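Local coordinates for ribosomal-protein-serine acetyltransferase, putative (Vibrio cholerae O1 biovar eltor, PDB 2FCK) that belongs to the GNAT acetyltransferase family and may acetylate protein N-termini, perhaps those of ribosomal proteins, although its activity is unproven, at residues T12-L17 / Q112-A118; E136-D140 / N163-Y167. One frame throughout, in Å; residues are numbered along the deposited sequence.

Overall arrangement
The two contacts lie on opposite sides of the chain's centre. Their centres are about 23 Å apart and their nearest atoms about 9 Å apart, so they do not touch. They come in series along the chain: contact 1 closes before contact 2 opens. Helix 114-129, which contact 1 ties to the N-terminal strand 15-18, is followed directly by strand 134-139 of contact 2. Both contacts reach the same mixed sheet, the curved sheet of a GNAT fold. Contact 1 holds the start of helix 114-129, just where the G-x-G motif leads into it; in relatives this motif binds the acetyl-CoA pyrophosphate. Contact 2 joins strand 134-139 to the corner between strands 156-164 and 166-167, beside the second subunit.

Contact 1 (T12-L17 / Q112-A118); sequences TQRLQL and QGYGKEA. With NO3 (nitrate ion), chain D.
Helix 114-118 crosses strand 15-17 at -49°, axes 9.8 Å apart at closest approach. The nearest CA pairs are Thr12 with Glu117 (7.5 Å) and Leu15 with Ala118 (7.0 Å). Thr12 N bonds Leu15 O (2.9 Å), closing a turn.

Glu117 is extended (chi1 and chi2 t). Glu117 OE2 accepts from Thr12 OG1 (2.5 Å) and Arg14 N (2.9 Å). Glu117 OE1 forms a salt bridge with Arg14, accepting from Arg14 NE (2.7 Å) and Arg14 NH1 (2.8 Å). Arg14 is m, t, m over chi1-chi3. Arg14 NH1 and Arg14 NH2 donate to Gln112 O (3.0 Å each). Tyr114 CE2 lies over one guanidinium face, 3.6 Å from Arg14 CZ. Leu15 CD2 makes a CH-pi contact, 3.8 Å from the Tyr114 ring centroid. Tyr114 OH bonds Glu77.

Gly113 (phi 80°) closes a Schellman motif and N-caps this helix. Gly113-Tyr114-Gly115 matches the GNAT Q/R-x-x-G-x-G/A motif, which in relatives binds acetyl-CoA pyrophosphate. Lys116 N donates to nitrate O3 (2.8 Å); this ion, probably from the crystallisation liquor, is less surely placed.

Strand 15-18 pairs antiparallel with 71-77, which pairs with 83-93. The helix packs on this sheet, Ala118 meeting Leu15, Leu17, Val75 and Val87.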
# COMPACT_ATOMS: atom_id res chain seq x y z
N THR A 12 26.90 -0.65 -6.53
CA THR A 12 26.88 -1.09 -7.92
C THR A 12 28.25 -0.75 -8.51
O THR A 12 29.15 -0.38 -7.79
CB THR A 12 25.77 -0.35 -8.71
OG1 THR A 12 26.06 1.05 -8.74
CG2 THR A 12 24.38 -0.61 -8.14
N GLN A 13 28.42 -0.85 -9.83
CA GLN A 13 29.73 -0.52 -10.42
C GLN A 13 30.17 0.92 -10.10
O GLN A 13 31.34 1.18 -9.71
CB GLN A 13 29.70 -0.75 -11.94
CG GLN A 13 31.03 -0.38 -12.56
CD GLN A 13 30.99 -0.22 -14.06
OE1 GLN A 13 29.94 -0.32 -14.69
NE2 GLN A 13 32.14 0.10 -14.64
N ARG A 14 29.23 1.85 -10.27
CA ARG A 14 29.57 3.27 -10.16
C ARG A 14 29.00 4.00 -8.93
O ARG A 14 29.43 5.13 -8.63
CB ARG A 14 29.16 4.00 -11.43
CG ARG A 14 29.82 3.44 -12.72
CD ARG A 14 29.33 4.21 -13.90
NE ARG A 14 27.91 3.98 -14.15
CZ ARG A 14 27.22 4.58 -15.12
NH1 ARG A 14 25.93 4.31 -15.30
NH2 ARG A 14 27.85 5.44 -15.95
N LEU A 15 28.07 3.35 -8.23
CA LEU A 15 27.21 4.02 -7.21
C LEU A 15 27.16 3.31 -5.87
O LEU A 15 27.33 2.08 -5.79
CB LEU A 15 25.76 4.23 -7.74
CG LEU A 15 25.61 4.91 -9.09
CD1 LEU A 15 24.12 4.86 -9.56
CD2 LEU A 15 26.20 6.34 -9.06
N GLN A 16 26.90 4.09 -4.83
CA GLN A 16 26.79 3.58 -3.48
C GLN A 16 25.47 4.10 -2.96
O GLN A 16 25.29 5.33 -2.88
CB GLN A 16 27.95 4.11 -2.63
CG GLN A 16 27.92 3.68 -1.22
CD GLN A 16 28.91 4.49 -0.38
OE1 GLN A 16 28.93 5.73 -0.44
NE2 GLN A 16 29.77 3.78 0.34
N LEU A 17 24.57 3.19 -2.63
CA LEU A 17 23.24 3.53 -2.13
C LEU A 17 23.28 3.31 -0.62
O LEU A 17 23.52 2.19 -0.18
CB LEU A 17 22.16 2.61 -2.77
CG LEU A 17 21.66 2.99 -4.17
CD1 LEU A 17 22.80 2.98 -5.23
CD2 LEU A 17 20.60 1.98 -4.54
N GLN A 112 24.03 10.24 -17.53
CA GLN A 112 25.06 9.20 -17.39
C GLN A 112 24.53 7.77 -17.06
O GLN A 112 25.32 6.83 -16.87
CB GLN A 112 26.07 9.62 -16.32
CG GLN A 112 26.83 10.90 -16.66
CD GLN A 112 27.71 11.36 -15.53
OE1 GLN A 112 28.73 10.73 -15.23
NE2 GLN A 112 27.33 12.47 -14.90
N GLY A 113 23.21 7.63 -16.99
CA GLY A 113 22.60 6.34 -16.70
C GLY A 113 22.62 6.01 -15.21
O GLY A 113 22.33 4.88 -14.84
N TYR A 114 22.92 6.99 -14.35
CA TYR A 114 22.89 6.77 -12.88
C TYR A 114 21.49 6.44 -12.37
O TYR A 114 21.33 5.66 -11.42
CB TYR A 114 23.41 7.97 -12.11
CG TYR A 114 24.94 8.17 -12.20
CD1 TYR A 114 25.53 9.29 -11.62
CD2 TYR A 114 25.75 7.25 -12.84
CE1 TYR A 114 26.91 9.48 -11.66
CE2 TYR A 114 27.15 7.42 -12.89
CZ TYR A 114 27.70 8.55 -12.30
OH TYR A 114 29.07 8.73 -12.36
N GLY A 115 20.48 7.07 -12.96
CA GLY A 115 19.11 6.79 -12.50
C GLY A 115 18.70 5.34 -12.74
O GLY A 115 18.14 4.66 -11.86
N LYS A 116 19.05 4.83 -13.92
CA LYS A 116 18.74 3.44 -14.26
C LYS A 116 19.59 2.50 -13.38
O LYS A 116 19.07 1.50 -12.85
CB LYS A 116 19.02 3.17 -15.75
CG LYS A 116 18.55 1.77 -16.16
CD LYS A 116 18.80 1.55 -17.63
CE LYS A 116 18.44 0.15 -18.05
NZ LYS A 116 18.82 0.03 -19.49
N GLU A 117 20.85 2.83 -13.14
CA GLU A 117 21.71 1.97 -12.34
C GLU A 117 21.20 1.93 -10.88
O GLU A 117 21.09 0.86 -10.29
CB GLU A 117 23.17 2.48 -12.41
CG GLU A 117 24.17 1.60 -11.67
CD GLU A 117 25.60 2.06 -11.93
OE1 GLU A 117 25.85 2.63 -13.01
OE2 GLU A 117 26.47 1.87 -11.07
N ALA A 118 20.90 3.09 -10.29
CA ALA A 118 20.43 3.14 -8.90
C ALA A 118 19.04 2.47 -8.73
O ALA A 118 18.81 1.68 -7.80
CB ALA A 118 20.38 4.60 -8.44
N NO3 D . 18.81 7.28 -16.29
O1 NO3 D . 18.29 8.38 -15.65
O2 NO3 D . 18.26 6.70 -17.40
O3 NO3 D . 19.93 6.69 -15.81

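Contact 2 (E136-D140 / N163-Y167); sequences EIVCD and NRFLY. With NO3 (nitrate ion), chain G.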
# COMPACT_ATOMS: atom_id res chain seq x y z
N GLU A 136 5.16 -0.93 -7.04
CA GLU A 136 4.51 0.22 -7.70
C GLU A 136 5.39 1.50 -7.60
O GLU A 136 5.93 1.82 -6.53
CB GLU A 136 3.15 0.46 -7.08
CG GLU A 136 2.18 -0.62 -7.63
CD GLU A 136 0.74 -0.48 -7.12
OE1 GLU A 136 0.45 0.44 -6.31
OE2 GLU A 136 -0.07 -1.35 -7.51
N ILE A 137 5.48 2.22 -8.72
CA ILE A 137 6.02 3.57 -8.81
C ILE A 137 4.88 4.53 -9.12
O ILE A 137 4.08 4.17 -9.98
CB ILE A 137 7.05 3.62 -9.90
CG1 ILE A 137 8.27 2.78 -9.48
CG2 ILE A 137 7.50 5.05 -10.23
CD1 ILE A 137 9.10 2.40 -10.59
N VAL A 138 4.76 5.67 -8.40
CA VAL A 138 3.73 6.67 -8.70
C VAL A 138 4.45 7.92 -9.19
O VAL A 138 5.28 8.45 -8.47
CB VAL A 138 2.88 7.07 -7.45
CG1 VAL A 138 1.76 8.07 -7.84
CG2 VAL A 138 2.30 5.79 -6.86
N CYS A 139 4.15 8.36 -10.41
CA CYS A 139 4.79 9.57 -10.92
C CYS A 139 3.80 10.70 -11.01
O CYS A 139 2.63 10.48 -11.33
CB CYS A 139 5.36 9.33 -12.33
SG CYS A 139 6.75 8.18 -12.30
N ASP A 140 4.27 11.92 -10.77
CA ASP A 140 3.45 13.09 -11.03
C ASP A 140 3.22 13.10 -12.54
O ASP A 140 4.19 13.01 -13.30
CB ASP A 140 4.21 14.35 -10.58
CG ASP A 140 3.33 15.59 -10.60
OD1 ASP A 140 2.82 15.96 -11.66
OD2 ASP A 140 3.12 16.21 -9.51
N ASN A 163 -6.08 11.09 -6.46
CA ASN A 163 -5.64 11.10 -5.06
C ASN A 163 -4.61 10.04 -4.72
O ASN A 163 -4.56 9.48 -3.61
CB ASN A 163 -6.89 10.97 -4.14
CG ASN A 163 -7.80 12.18 -4.14
OD1 ASN A 163 -8.71 12.27 -3.25
ND2 ASN A 163 -7.66 13.07 -5.11
N ARG A 164 -3.73 9.72 -5.67
CA ARG A 164 -2.82 8.61 -5.45
C ARG A 164 -1.56 8.91 -4.59
O ARG A 164 -0.93 8.02 -4.04
CB ARG A 164 -2.46 7.99 -6.83
CG ARG A 164 -1.61 6.77 -6.75
CD ARG A 164 -2.42 5.60 -6.16
NE ARG A 164 -1.56 4.45 -6.03
CZ ARG A 164 -0.58 4.33 -5.16
NH1 ARG A 164 -0.31 5.31 -4.29
NH2 ARG A 164 0.15 3.24 -5.14
N PHE A 165 -1.15 10.19 -4.48
CA PHE A 165 0.01 10.47 -3.62
C PHE A 165 -0.16 11.84 -2.95
O PHE A 165 -1.01 12.60 -3.35
CB PHE A 165 1.37 10.38 -4.38
CG PHE A 165 1.59 11.49 -5.41
CD1 PHE A 165 0.99 11.45 -6.68
CD2 PHE A 165 2.40 12.60 -5.09
CE1 PHE A 165 1.20 12.47 -7.63
CE2 PHE A 165 2.60 13.63 -6.04
CZ PHE A 165 2.00 13.57 -7.30
N LEU A 166 0.64 12.11 -1.92
CA LEU A 166 0.58 13.42 -1.26
C LEU A 166 1.75 14.33 -1.70
O LEU A 166 2.89 13.88 -1.75
CB LEU A 166 0.63 13.25 0.26
CG LEU A 166 -0.46 12.35 0.87
CD1 LEU A 166 -0.13 12.00 2.33
CD2 LEU A 166 -1.82 13.05 0.72
N TYR A 167 1.42 15.58 -2.02
CA TYR A 167 2.42 16.66 -2.11
C TYR A 167 2.03 17.84 -1.24
O TYR A 167 0.98 18.47 -1.46
CB TYR A 167 2.65 17.12 -3.54
CG TYR A 167 3.74 18.18 -3.67
CD1 TYR A 167 3.44 19.55 -3.52
CD2 TYR A 167 5.07 17.82 -3.92
CE1 TYR A 167 4.43 20.51 -3.63
CE2 TYR A 167 6.06 18.77 -4.02
CZ TYR A 167 5.74 20.11 -3.87
OH TYR A 167 6.73 21.07 -3.97
N NO3 G . -6.54 14.28 -7.65
O1 NO3 G . -5.72 13.88 -6.60
O2 NO3 G . -6.84 15.65 -7.81
O3 NO3 G . -7.06 13.33 -8.52
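Side chains make almost all of this contact. The nearest CA pair is Val138 and Phe165, 7.4 Å apart, and no backbone hydrogen bond crosses between the segments.

The charged part is one salt bridge. Arg164 NH2 donates to Glu136 OE1 at 3.0 Å, with the carboxylate oxygen near the guanidinium plane. The other oxygen, Glu136 OE2, pairs with Arg134. Two symmetric long and weak ion pairs also link Glu136 and Arg164 with their counterparts in the second subunit, and Arg164 makes a cation-pi contact with Phe96 of that subunit. The bridge therefore sits at the dimer interface.

The apolar part centres on Val138. Val138 CG2 packs over a face of the Arg164 guanidinium, 3.6 Å from Arg164 CZ. Val138 CG1 meets the Phe165 ring, 3.7 Å from Phe165 CD1. Farther along the strand, Asp140 OD2 lies at the edge of the Phe165 ring, 3.6 Å from Phe165 CZ. The other oxygen, Asp140 OD1, is hydrogen-bonded to Glu142 N.

Asn163 N donates a hydrogen bond to O1 of a nitrate at 2.8 Å; the ion is probably from the crystallisation liquor.

The backbone explains why Arg164 and Phe165 both reach this strand. Together they face Lys172 as a classic beta bulge, and both CA-to-CB bonds point toward 136-140. Strands 156-164 and 166-167 both pair antiparallel with 170-179. In the GNAT sheet, strand 134-139 lies between the parallel strand 98-105 and the antiparallel strand 170-179.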